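Local coordinates for single-stranded-DNA-specific exonuclease RecJ (Thermus thermophilus, PDB 2ZXR), which degrades single-stranded DNA in the 5' to 3' direction as a divalent-metal-dependent exonuclease of the DHH/DHHA1 type, with no detectable activity on single-stranded RNA, at residues 333-338 / 360-365; 342-347 / 366-371; 313-318 / 348-353; 382-387 / 408-413. One frame throughout, in Å; residues are numbered along the deposited sequence.

Contact 1: 333-338 / 360-365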
loop_
_atom_site.group_PDB
_atom_site.type_symbol
_atom_site.label_atom_id
_atom_site.label_comp_id
_atom_site.label_asym_id
_atom_site.label_seq_id
_atom_site.Cartn_x
_atom_site.Cartn_y
_atom_site.Cartn_z
ATOM N N VAL A 333 -23.778 -8.285 -9.295
ATOM C CA VAL A 333 -24.267 -7.507 -10.420
ATOM C C VAL A 333 -25.574 -6.882 -10.014
ATOM O O VAL A 333 -26.575 -7.560 -9.826
ATOM C CB VAL A 333 -24.439 -8.422 -11.677
ATOM C CG1 VAL A 333 -24.667 -7.580 -12.939
ATOM C CG2 VAL A 333 -23.204 -9.287 -11.846
ATOM N N LEU A 334 -25.561 -5.567 -9.871
ATOM C CA LEU A 334 -26.752 -4.875 -9.426
ATOM C C LEU A 334 -27.151 -3.743 -10.343
ATOM O O LEU A 334 -26.318 -3.126 -11.007
ATOM C CB LEU A 334 -26.524 -4.368 -8.001
ATOM C CG LEU A 334 -25.963 -5.476 -7.096
ATOM C CD1 LEU A 334 -25.424 -4.881 -5.782
ATOM C CD2 LEU A 334 -27.064 -6.499 -6.818
ATOM N N LEU A 335 -28.451 -3.492 -10.352
ATOM C CA LEU A 335 -29.069 -2.474 -11.167
ATOM C C LEU A 335 -29.745 -1.483 -10.247
ATOM O O LEU A 335 -30.455 -1.880 -9.333
ATOM C CB LEU A 335 -30.138 -3.116 -12.071
ATOM C CG LEU A 335 -31.040 -2.174 -12.872
ATOM C CD1 LEU A 335 -30.202 -1.431 -13.936
ATOM C CD2 LEU A 335 -32.166 -2.982 -13.562
ATOM N N ASP A 336 -29.522 -0.198 -10.489
ATOM C CA ASP A 336 -30.154 0.848 -9.707
ATOM C C ASP A 336 -30.544 1.903 -10.736
ATOM O O ASP A 336 -29.817 2.878 -10.969
ATOM C CB ASP A 336 -29.190 1.402 -8.655
ATOM C CG ASP A 336 -29.825 2.468 -7.797
ATOM O OD1 ASP A 336 -31.062 2.626 -7.865
ATOM O OD2 ASP A 336 -29.093 3.152 -7.060
ATOM N N PRO A 337 -31.712 1.704 -11.371
ATOM C CA PRO A 337 -32.293 2.554 -12.409
ATOM C C PRO A 337 -32.040 4.047 -12.309
ATOM O O PRO A 337 -31.608 4.661 -13.276
ATOM C CB PRO A 337 -33.780 2.223 -12.332
ATOM C CG PRO A 337 -33.766 0.773 -11.933
ATOM C CD PRO A 337 -32.747 0.807 -10.821
ATOM N N GLU A 338 -32.314 4.628 -11.146
ATOM C CA GLU A 338 -32.141 6.060 -10.978
ATOM C C GLU A 338 -30.874 6.470 -10.232
ATOM O O GLU A 338 -30.760 7.618 -9.808
ATOM C CB GLU A 338 -33.356 6.646 -10.266
ATOM C CG GLU A 338 -34.647 6.600 -11.076
ATOM C CD GLU A 338 -34.520 7.261 -12.440
ATOM O OE1 GLU A 338 -34.164 8.467 -12.506
ATOM O OE2 GLU A 338 -34.781 6.564 -13.452
ATOM N N PHE A 360 -20.240 -5.231 -10.507
ATOM C CA PHE A 360 -20.761 -4.606 -11.709
ATOM C C PHE A 360 -22.036 -3.877 -11.282
ATOM O O PHE A 360 -22.951 -4.492 -10.731
ATOM C CB PHE A 360 -21.155 -5.661 -12.758
ATOM C CG PHE A 360 -20.035 -6.563 -13.181
ATOM C CD1 PHE A 360 -19.494 -7.496 -12.291
ATOM C CD2 PHE A 360 -19.501 -6.460 -14.452
ATOM C CE1 PHE A 360 -18.422 -8.315 -12.669
ATOM C CE2 PHE A 360 -18.437 -7.262 -14.838
ATOM C CZ PHE A 360 -17.894 -8.191 -13.944
ATOM N N LEU A 361 -22.101 -2.581 -11.552
ATOM C CA LEU A 361 -23.262 -1.766 -11.214
ATOM C C LEU A 361 -23.718 -1.047 -12.470
ATOM O O LEU A 361 -22.884 -0.594 -13.290
ATOM C CB LEU A 361 -22.882 -0.707 -10.168
ATOM C CG LEU A 361 -23.085 -0.988 -8.675
ATOM C CD1 LEU A 361 -22.912 -2.459 -8.353
ATOM C CD2 LEU A 361 -22.147 -0.077 -7.872
ATOM N N VAL A 362 -25.033 -0.941 -12.620
ATOM C CA VAL A 362 -25.638 -0.268 -13.766
ATOM C C VAL A 362 -26.607 0.745 -13.202
ATOM O O VAL A 362 -27.361 0.429 -12.288
ATOM C CB VAL A 362 -26.444 -1.250 -14.633
ATOM C CG1 VAL A 362 -27.150 -0.488 -15.765
ATOM C CG2 VAL A 362 -25.531 -2.314 -15.200
ATOM N N ALA A 363 -26.575 1.965 -13.712
ATOM C CA ALA A 363 -27.498 3.009 -13.244
ATOM C C ALA A 363 -27.719 3.916 -14.412
ATOM O O ALA A 363 -26.757 4.386 -15.017
ATOM C CB ALA A 363 -26.913 3.803 -12.090
ATOM N N GLN A 364 -28.982 4.148 -14.748
ATOM C CA GLN A 364 -29.307 5.020 -15.869
ATOM C C GLN A 364 -28.573 4.600 -17.156
ATOM O O GLN A 364 -28.134 5.437 -17.947
ATOM C CB GLN A 364 -28.986 6.484 -15.487
ATOM C CG GLN A 364 -29.845 6.937 -14.293
ATOM C CD GLN A 364 -29.749 8.422 -13.993
ATOM O OE1 GLN A 364 -28.912 8.863 -13.195
ATOM N NE2 GLN A 364 -30.611 9.203 -14.627
ATOM N N GLY A 365 -28.437 3.297 -17.356
ATOM C CA GLY A 365 -27.800 2.806 -18.561
ATOM C C GLY A 365 -26.292 2.921 -18.624
ATOM O O GLY A 365 -25.675 2.581 -19.640
#
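V333 and F360 are bridge partners on neighbouring parallel strands, their side chains on the same face of the sheet, and V333 can be followed outward from its CB. With CG1 anti to the backbone N (chi1 -168°), that methyl lies 4.0 Å from F360 CB. V333 CG2 meets the F360 ring at CD1, 4.1 Å away and oblique to the ring plane. Between the backbones, alternating bonds join the strands: L334 N gives to F360 O at 3.0 Å, L334 O takes V362 N, and D336 N gives to V362 O at 2.9 Å. The two strands belong to a beta-alpha-beta unit, strand 332-335, helix 341-355 and strand 359-363, in the DHHA1 domain; 332-335 is an edge strand of the mixed sheet. On the face of V333, L335 CD1 reaches V362 CG1 at 3.7 Å, and helix 407-419 covers V333 and L335 through F407. The other face carries L334 and L361, where L334 CB touches L361 CD1; here helix 341-355 covers L361 through M344 and A348. Toward the C-terminal ends the pairing thins: A363, the last strand residue, has CB 3.2 Å from D336 O, and in the loop Q364 N makes a weak bond to P337 O.

Contact 2: 342-347 / 366-371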
loop_
_atom_site.group_PDB
_atom_site.type_symbol
_atom_site.label_atom_id
_atom_site.label_comp_id
_atom_site.label_asym_id
_atom_site.label_seq_id
_atom_site.Cartn_x
_atom_site.Cartn_y
_atom_site.Cartn_z
ATOM N N GLY A 342 -22.293 9.312 -11.240
ATOM C CA GLY A 342 -21.145 9.948 -10.631
ATOM C C GLY A 342 -20.696 9.338 -9.311
ATOM O O GLY A 342 -19.557 9.579 -8.860
ATOM N N VAL A 343 -21.550 8.545 -8.671
ATOM C CA VAL A 343 -21.133 7.956 -7.413
ATOM C C VAL A 343 -20.994 6.449 -7.414
ATOM O O VAL A 343 -20.431 5.898 -6.456
ATOM C CB VAL A 343 -22.079 8.355 -6.233
ATOM C CG1 VAL A 343 -22.452 9.828 -6.349
ATOM C CG2 VAL A 343 -23.306 7.460 -6.186
ATOM N N MET A 344 -21.460 5.777 -8.472
ATOM C CA MET A 344 -21.399 4.312 -8.493
ATOM C C MET A 344 -19.997 3.705 -8.463
ATOM O O MET A 344 -19.808 2.626 -7.929
ATOM C CB MET A 344 -22.230 3.722 -9.672
ATOM C CG MET A 344 -21.865 4.205 -11.079
ATOM S SD MET A 344 -22.958 3.615 -12.505
ATOM C CE MET A 344 -23.888 2.316 -11.777
ATOM N N GLY A 345 -19.008 4.406 -9.010
ATOM C CA GLY A 345 -17.661 3.861 -9.007
ATOM C C GLY A 345 -17.173 3.574 -7.590
ATOM O O GLY A 345 -16.673 2.470 -7.306
ATOM N N ILE A 346 -17.298 4.561 -6.705
ATOM C CA ILE A 346 -16.871 4.360 -5.317
ATOM C C ILE A 346 -17.780 3.346 -4.581
ATOM O O ILE A 346 -17.300 2.560 -3.778
ATOM C CB ILE A 346 -16.815 5.700 -4.520
ATOM C CG1 ILE A 346 -15.639 6.558 -5.041
ATOM C CG2 ILE A 346 -16.603 5.397 -2.993
ATOM C CD1 ILE A 346 -15.532 7.931 -4.406
ATOM N N VAL A 347 -19.081 3.360 -4.857
ATOM C CA VAL A 347 -19.984 2.401 -4.221
ATOM C C VAL A 347 -19.561 0.983 -4.642
ATOM O O VAL A 347 -19.567 0.065 -3.843
ATOM C CB VAL A 347 -21.450 2.661 -4.632
ATOM C CG1 VAL A 347 -22.356 1.577 -4.063
ATOM C CG2 VAL A 347 -21.879 4.016 -4.130
ATOM N N LYS A 366 -25.688 3.437 -17.564
ATOM C CA LYS A 366 -24.235 3.528 -17.541
ATOM C C LYS A 366 -23.772 2.421 -16.628
ATOM O O LYS A 366 -24.450 2.080 -15.664
ATOM C CB LYS A 366 -23.779 4.894 -17.028
ATOM C CG LYS A 366 -24.265 6.050 -17.914
ATOM C CD LYS A 366 -23.954 5.765 -19.385
ATOM C CE LYS A 366 -24.225 6.979 -20.289
ATOM N NZ LYS A 366 -23.219 8.081 -20.074
ATOM N N GLY A 367 -22.632 1.828 -16.937
ATOM C CA GLY A 367 -22.160 0.746 -16.098
ATOM C C GLY A 367 -20.744 0.924 -15.592
ATOM O O GLY A 367 -19.885 1.485 -16.275
ATOM N N THR A 368 -20.493 0.423 -14.389
ATOM C CA THR A 368 -19.171 0.521 -13.820
ATOM C C THR A 368 -18.786 -0.835 -13.295
ATOM O O THR A 368 -19.645 -1.584 -12.842
ATOM C CB THR A 368 -19.127 1.513 -12.645
ATOM O OG1 THR A 368 -17.765 1.682 -12.240
ATOM C CG2 THR A 368 -19.905 0.960 -11.431
ATOM N N VAL A 369 -17.497 -1.143 -13.349
ATOM C CA VAL A 369 -16.983 -2.412 -12.853
ATOM C C VAL A 369 -15.736 -2.187 -11.991
ATOM O O VAL A 369 -14.893 -1.364 -12.333
ATOM C CB VAL A 369 -16.504 -3.345 -14.001
ATOM C CG1 VAL A 369 -16.077 -4.683 -13.408
ATOM C CG2 VAL A 369 -17.610 -3.553 -15.059
ATOM N N ARG A 370 -15.645 -2.905 -10.874
ATOM C CA ARG A 370 -14.468 -2.901 -10.026
ATOM C C ARG A 370 -14.236 -4.381 -9.855
ATOM O O ARG A 370 -15.168 -5.131 -9.557
ATOM C CB ARG A 370 -14.708 -2.236 -8.650
ATOM C CG ARG A 370 -14.864 -0.699 -8.716
ATOM C CD ARG A 370 -13.603 -0.000 -9.268
ATOM N NE ARG A 370 -13.790 1.447 -9.447
ATOM C CZ ARG A 370 -14.401 2.017 -10.489
ATOM N NH1 ARG A 370 -14.899 1.282 -11.494
ATOM N NH2 ARG A 370 -14.543 3.338 -10.521
ATOM N N SER A 371 -13.007 -4.817 -10.065
ATOM C CA SER A 371 -12.699 -6.220 -9.925
ATOM C C SER A 371 -11.366 -6.408 -9.213
ATOM O O SER A 371 -10.680 -5.436 -8.869
ATOM C CB SER A 371 -12.643 -6.886 -11.306
ATOM O OG SER A 371 -12.594 -8.308 -11.188
#
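M344 and G345 present one side of helix 341-355 to T368 and R370 of strand 366-370, a helix-on-sheet packing in the DHHA1 domain. The helix segment runs 21° from the strand direction, its axis 8.0 Å away. M344 and T368 lie alongside each other, running oppositely, with M344 CG 3.8 Å from T368 CG2. Chi1 of M344, 57°, sets CG between the backbone N and the carbonyl carbon; farther out SD lies 3.8 Å from K366 O. At G345 the backbone itself is the contact surface. Its CA lies over one face of the R370 guanidinium, 3.5 Å from NH2, and the bare CA lets that face lie directly on the helix backbone; T368 OG1 also lies beside G345 CA. No hydrogen bond joins the two segments. In the next shell, L361 of strand 359-363 touches both M344 and T368, while A348, S349 and L352 pack on R370. The R370 side chain is about 10 Å from that of D82, a manganese ligand. The R370 chain bends at chi2 (-61°), and its guanidinium is tied back to its own strand: NH1 bonds V369 O at 2.8 Å, the donor standing above the carbonyl plane while the oxygen lies in the guanidinium plane.

Contact 3: 313-318 / 348-353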
loop_
_atom_site.group_PDB
_atom_site.type_symbol
_atom_site.label_atom_id
_atom_site.label_comp_id
_atom_site.label_asym_id
_atom_site.label_seq_id
_atom_site.Cartn_x
_atom_site.Cartn_y
_atom_site.Cartn_z
ATOM N N LEU A 313 -25.143 10.980 -1.543
ATOM C CA LEU A 313 -25.625 10.076 -2.594
ATOM C C LEU A 313 -24.959 8.699 -2.485
ATOM O O LEU A 313 -25.631 7.661 -2.575
ATOM C CB LEU A 313 -25.334 10.655 -3.978
ATOM C CG LEU A 313 -26.099 11.922 -4.352
ATOM C CD1 LEU A 313 -25.474 12.576 -5.607
ATOM C CD2 LEU A 313 -27.578 11.553 -4.617
ATOM N N GLU A 314 -23.640 8.699 -2.293
ATOM C CA GLU A 314 -22.882 7.464 -2.191
ATOM C C GLU A 314 -23.387 6.601 -1.036
ATOM O O GLU A 314 -23.577 5.394 -1.180
ATOM C CB GLU A 314 -21.421 7.786 -1.971
ATOM C CG GLU A 314 -20.552 6.593 -1.706
ATOM C CD GLU A 314 -19.136 6.984 -1.319
ATOM O OE1 GLU A 314 -18.582 7.936 -1.939
ATOM O OE2 GLU A 314 -18.576 6.329 -0.401
ATOM N N GLU A 315 -23.595 7.232 0.111
ATOM C CA GLU A 315 -24.072 6.510 1.266
ATOM C C GLU A 315 -25.489 5.964 1.004
ATOM O O GLU A 315 -25.764 4.824 1.338
ATOM C CB GLU A 315 -24.038 7.394 2.511
ATOM C CG GLU A 315 -23.825 6.568 3.771
ATOM C CD GLU A 315 -22.440 5.871 3.806
ATOM O OE1 GLU A 315 -22.343 4.809 4.449
ATOM O OE2 GLU A 315 -21.451 6.378 3.211
ATOM N N ALA A 316 -26.375 6.747 0.395
ATOM C CA ALA A 316 -27.707 6.232 0.095
ATOM C C ALA A 316 -27.638 5.073 -0.928
ATOM O O ALA A 316 -28.369 4.098 -0.804
ATOM C CB ALA A 316 -28.634 7.351 -0.437
ATOM N N MET A 317 -26.754 5.155 -1.922
ATOM C CA MET A 317 -26.673 4.068 -2.890
ATOM C C MET A 317 -26.154 2.779 -2.261
ATOM O O MET A 317 -26.715 1.692 -2.471
ATOM C CB MET A 317 -25.779 4.439 -4.075
ATOM C CG MET A 317 -25.763 3.368 -5.147
ATOM S SD MET A 317 -24.748 3.809 -6.560
ATOM C CE MET A 317 -25.830 5.020 -7.358
ATOM N N LEU A 318 -25.069 2.904 -1.502
ATOM C CA LEU A 318 -24.467 1.761 -0.830
ATOM C C LEU A 318 -25.486 1.171 0.167
ATOM O O LEU A 318 -25.645 -0.040 0.262
ATOM C CB LEU A 318 -23.189 2.207 -0.119
ATOM C CG LEU A 318 -22.209 1.242 0.555
ATOM C CD1 LEU A 318 -22.695 0.990 1.955
ATOM C CD2 LEU A 318 -22.058 -0.067 -0.219
ATOM N N ALA A 348 -19.168 0.813 -5.899
ATOM C CA ALA A 348 -18.725 -0.498 -6.369
ATOM C C ALA A 348 -17.452 -0.938 -5.626
ATOM O O ALA A 348 -17.342 -2.094 -5.219
ATOM C CB ALA A 348 -18.463 -0.457 -7.868
ATOM N N SER A 349 -16.481 -0.032 -5.461
ATOM C CA SER A 349 -15.244 -0.396 -4.763
ATOM C C SER A 349 -15.564 -0.740 -3.312
ATOM O O SER A 349 -15.013 -1.688 -2.736
ATOM C CB SER A 349 -14.235 0.757 -4.797
ATOM O OG SER A 349 -13.758 0.973 -6.116
ATOM N N ARG A 350 -16.458 0.035 -2.713
ATOM C CA ARG A 350 -16.816 -0.248 -1.336
ATOM C C ARG A 350 -17.499 -1.611 -1.223
ATOM O O ARG A 350 -17.295 -2.330 -0.250
ATOM C CB ARG A 350 -17.683 0.880 -0.777
ATOM C CG ARG A 350 -16.874 2.167 -0.547
ATOM C CD ARG A 350 -17.732 3.261 0.067
ATOM N NE ARG A 350 -18.078 2.967 1.452
ATOM C CZ ARG A 350 -18.851 3.735 2.213
ATOM N NH1 ARG A 350 -19.376 4.855 1.717
ATOM N NH2 ARG A 350 -19.076 3.399 3.478
ATOM N N ILE A 351 -18.285 -1.994 -2.222
ATOM C CA ILE A 351 -18.930 -3.309 -2.160
ATOM C C ILE A 351 -17.898 -4.400 -2.353
ATOM O O ILE A 351 -17.911 -5.421 -1.670
ATOM C CB ILE A 351 -20.032 -3.463 -3.232
ATOM C CG1 ILE A 351 -21.185 -2.520 -2.886
ATOM C CG2 ILE A 351 -20.498 -4.938 -3.298
ATOM C CD1 ILE A 351 -22.352 -2.501 -3.885
ATOM N N LEU A 352 -17.009 -4.196 -3.309
ATOM C CA LEU A 352 -15.973 -5.170 -3.565
ATOM C C LEU A 352 -15.140 -5.402 -2.302
ATOM O O LEU A 352 -14.683 -6.526 -2.037
ATOM C CB LEU A 352 -15.069 -4.673 -4.686
ATOM C CG LEU A 352 -13.807 -5.473 -5.006
ATOM C CD1 LEU A 352 -13.502 -5.346 -6.485
ATOM C CD2 LEU A 352 -12.630 -4.980 -4.143
ATOM N N GLU A 353 -14.961 -4.352 -1.506
ATOM C CA GLU A 353 -14.129 -4.485 -0.315
ATOM C C GLU A 353 -14.805 -5.231 0.830
ATOM O O GLU A 353 -14.150 -5.898 1.618
ATOM C CB GLU A 353 -13.673 -3.104 0.156
ATOM C CG GLU A 353 -12.378 -3.141 0.922
ATOM C CD GLU A 353 -11.211 -3.689 0.100
ATOM O OE1 GLU A 353 -10.518 -4.604 0.621
ATOM O OE2 GLU A 353 -10.984 -3.210 -1.048
#
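A single nitrogen, R350 NH1, is shared by the carboxylates of consecutive residues E314 and E315 in a salt-bridge network. E314 OE2 lies 2.7 Å from NH1 and is met on its anti side, whereas E315 OE2, at 3.0 Å, is met on its syn side. The second bond is the straighter one, 167° at the hydrogen, although NH1 stands 31° out of the E315 carboxylate plane. Both acids cross the arginine at about a right angle, and both oxygens lie at the guanidinium edge. E314 reaches the site with CG anti to its backbone N and an extended chain beyond; E315 starts from a CB directed away from segment 348-353 and bends at chi2. The shared cation would be expected to ease the repulsion between the two neighbouring carboxylates, and E314 OE1 has a second cation in R310. L318 CG lies over one guanidinium face, 4.5 Å from R350 CZ, while L318 CD2 packs on I351 CG1 at 3.7 Å. Segments 313-318 and 348-353 cross at -45°, their axes 10.8 Å apart. Helix 341-355 lies between sheet and helix: A348 and L352 pack on strands 359-363 and 366-370, and E314, E315 and L318 meet it from helix 293-321.

Contact 4: 382-387 / 408-413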
loop_
_atom_site.group_PDB
_atom_site.type_symbol
_atom_site.label_atom_id
_atom_site.label_comp_id
_atom_site.label_asym_id
_atom_site.label_seq_id
_atom_site.Cartn_x
_atom_site.Cartn_y
_atom_site.Cartn_z
ATOM N N ARG A 382 -15.857 -8.026 -21.958
ATOM C CA ARG A 382 -15.636 -8.572 -23.293
ATOM C C ARG A 382 -16.465 -9.837 -23.474
ATOM O O ARG A 382 -17.067 -10.026 -24.512
ATOM C CB ARG A 382 -14.154 -8.884 -23.511
ATOM C CG ARG A 382 -13.826 -9.473 -24.876
ATOM C CD ARG A 382 -12.414 -9.076 -25.263
ATOM N NE ARG A 382 -12.294 -7.620 -25.145
ATOM C CZ ARG A 382 -11.163 -6.967 -24.883
ATOM N NH1 ARG A 382 -10.037 -7.645 -24.713
ATOM N NH2 ARG A 382 -11.166 -5.636 -24.777
ATOM N N SER A 383 -16.523 -10.687 -22.459
ATOM C CA SER A 383 -17.292 -11.921 -22.565
ATOM C C SER A 383 -18.767 -11.654 -22.829
ATOM O O SER A 383 -19.468 -12.520 -23.331
ATOM C CB SER A 383 -17.146 -12.780 -21.292
ATOM O OG SER A 383 -17.971 -12.329 -20.220
ATOM N N ALA A 384 -19.246 -10.461 -22.492
ATOM C CA ALA A 384 -20.654 -10.115 -22.715
ATOM C C ALA A 384 -20.795 -8.913 -23.664
ATOM O O ALA A 384 -21.830 -8.243 -23.661
ATOM C CB ALA A 384 -21.298 -9.780 -21.376
ATOM N N GLU A 385 -19.776 -8.664 -24.490
ATOM C CA GLU A 385 -19.771 -7.485 -25.356
ATOM C C GLU A 385 -20.887 -7.268 -26.374
ATOM O O GLU A 385 -21.220 -6.119 -26.697
ATOM C CB GLU A 385 -18.420 -7.360 -26.064
ATOM C CG GLU A 385 -18.187 -8.365 -27.174
ATOM C CD GLU A 385 -16.775 -8.266 -27.731
ATOM O OE1 GLU A 385 -16.364 -7.156 -28.149
ATOM O OE2 GLU A 385 -16.075 -9.301 -27.744
ATOM N N ASP A 386 -21.469 -8.340 -26.889
ATOM C CA ASP A 386 -22.546 -8.181 -27.864
ATOM C C ASP A 386 -23.719 -7.398 -27.249
ATOM O O ASP A 386 -24.491 -6.748 -27.962
ATOM C CB ASP A 386 -23.046 -9.556 -28.326
ATOM C CG ASP A 386 -23.563 -10.404 -27.172
ATOM O OD1 ASP A 386 -22.768 -10.784 -26.281
ATOM O OD2 ASP A 386 -24.780 -10.694 -27.140
ATOM N N LEU A 387 -23.825 -7.465 -25.923
ATOM C CA LEU A 387 -24.903 -6.825 -25.161
ATOM C C LEU A 387 -24.692 -5.354 -24.838
ATOM O O LEU A 387 -25.599 -4.682 -24.368
ATOM C CB LEU A 387 -25.071 -7.570 -23.836
ATOM C CG LEU A 387 -26.038 -8.717 -23.573
ATOM C CD1 LEU A 387 -26.391 -9.466 -24.836
ATOM C CD2 LEU A 387 -25.415 -9.612 -22.519
ATOM N N PRO A 408 -30.734 -8.545 -17.096
ATOM C CA PRO A 408 -30.691 -9.957 -16.678
ATOM C C PRO A 408 -29.736 -10.812 -17.524
ATOM O O PRO A 408 -29.027 -11.671 -16.991
ATOM C CB PRO A 408 -32.145 -10.412 -16.802
ATOM C CG PRO A 408 -32.935 -9.115 -16.465
ATOM C CD PRO A 408 -32.122 -8.066 -17.254
ATOM N N ALA A 409 -29.694 -10.561 -18.826
ATOM C CA ALA A 409 -28.839 -11.329 -19.717
ATOM C C ALA A 409 -27.372 -11.025 -19.425
ATOM O O ALA A 409 -26.506 -11.915 -19.445
ATOM C CB ALA A 409 -29.167 -10.993 -21.173
ATOM N N PHE A 410 -27.102 -9.750 -19.163
ATOM C CA PHE A 410 -25.754 -9.284 -18.853
ATOM C C PHE A 410 -25.291 -9.960 -17.570
ATOM O O PHE A 410 -24.160 -10.436 -17.482
ATOM C CB PHE A 410 -25.762 -7.770 -18.650
ATOM C CG PHE A 410 -24.442 -7.214 -18.174
ATOM C CD1 PHE A 410 -23.353 -7.110 -19.043
ATOM C CD2 PHE A 410 -24.289 -6.806 -16.850
ATOM C CE1 PHE A 410 -22.127 -6.604 -18.589
ATOM C CE2 PHE A 410 -23.074 -6.300 -16.389
ATOM C CZ PHE A 410 -21.997 -6.198 -17.250
ATOM N N LYS A 411 -26.176 -10.001 -16.583
ATOM C CA LYS A 411 -25.859 -10.611 -15.302
ATOM C C LYS A 411 -25.470 -12.087 -15.388
ATOM O O LYS A 411 -24.439 -12.483 -14.842
ATOM C CB LYS A 411 -27.042 -10.457 -14.338
ATOM C CG LYS A 411 -26.883 -11.113 -12.969
ATOM C CD LYS A 411 -28.077 -10.734 -12.103
ATOM C CE LYS A 411 -27.860 -10.996 -10.627
ATOM N NZ LYS A 411 -28.145 -12.398 -10.185
ATOM N N ALA A 412 -26.281 -12.901 -16.069
ATOM C CA ALA A 412 -25.974 -14.331 -16.164
ATOM C C ALA A 412 -24.628 -14.527 -16.829
ATOM O O ALA A 412 -23.822 -15.366 -16.418
ATOM C CB ALA A 412 -27.066 -15.069 -16.952
ATOM N N ARG A 413 -24.400 -13.740 -17.869
ATOM C CA ARG A 413 -23.166 -13.791 -18.617
ATOM C C ARG A 413 -21.937 -13.490 -17.745
ATOM O O ARG A 413 -20.980 -14.284 -17.695
ATOM C CB ARG A 413 -23.233 -12.778 -19.753
ATOM C CG ARG A 413 -22.144 -12.939 -20.766
ATOM C CD ARG A 413 -22.469 -14.141 -21.635
ATOM N NE ARG A 413 -23.590 -13.843 -22.513
ATOM C CZ ARG A 413 -23.480 -13.164 -23.650
ATOM N NH1 ARG A 413 -22.299 -12.721 -24.056
ATOM N NH2 ARG A 413 -24.562 -12.909 -24.377
#
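R413 reaches from helix 407-419 across to the turn that follows helix 377-383, and the first bump it meets is A384. The methyl A384 CB presses against R413 CG at 3.3 Å and also touches F410 at CD1, 4.1 Å away and oblique to the ring, so it sits in the notch between the R413 CB-CG stem and the near side of the F410 ring. R413 begins with CG anti to its backbone N and then folds twice, at chi2 (75°), which places CD, and chi3 (71°), which places NE; the guanidinium lies against the turn. There NH1 takes two acceptors near the guanidinium plane: S383 O at 2.9 Å, met on a lone pair in the carbonyl plane, and D386 OD1 at 3.0 Å, through its syn lone pair. The D386 carboxylate and the guanidinium are nearly coplanar, 3° apart, and NH2 adds a weak bond to the same OD1. These polar links fix the rotation of the flat group. L387 is the second bump: its CD2 lies over one guanidinium face, 3.9 Å from NH2, and drops onto the helix backbone, 3.7 Å from F410 CA and 4.2 Å from A409 CB. L387 thus fills the hollow bounded by the A409-F410 backbone and the arginine tip. Inward, the F410 ring meets F400 of strand 397-401 and touches V333 of strand 332-335. The whole is helix-to-turn packing on one face of the DHHA1 sheet, with an arginine bonded both to S383 and to D386 of the 3-10 turn 385-387.

All four contacts lie in or against the DHHA1 domain. Contact 1 and contact 2 meet through the sheet, where L361 O and T368 N are 2.8 Å apart in a probable hydrogen bond; their centres are about 9 Å apart. Contact 3 uses the same helix, 341-355, as contact 2, and R370 CG touches S349 OG at 3.3 Å. Contact 4 joins contact 1 from the other face of the sheet, F360 CD2 lying 3.8 Å from F410 CZ, but its centre is about 23 Å from that of contact 3, without touching. Contact 2 alone approaches the metal site, yet its R370 side chain is still about 13 Å from the bound magnesium ion.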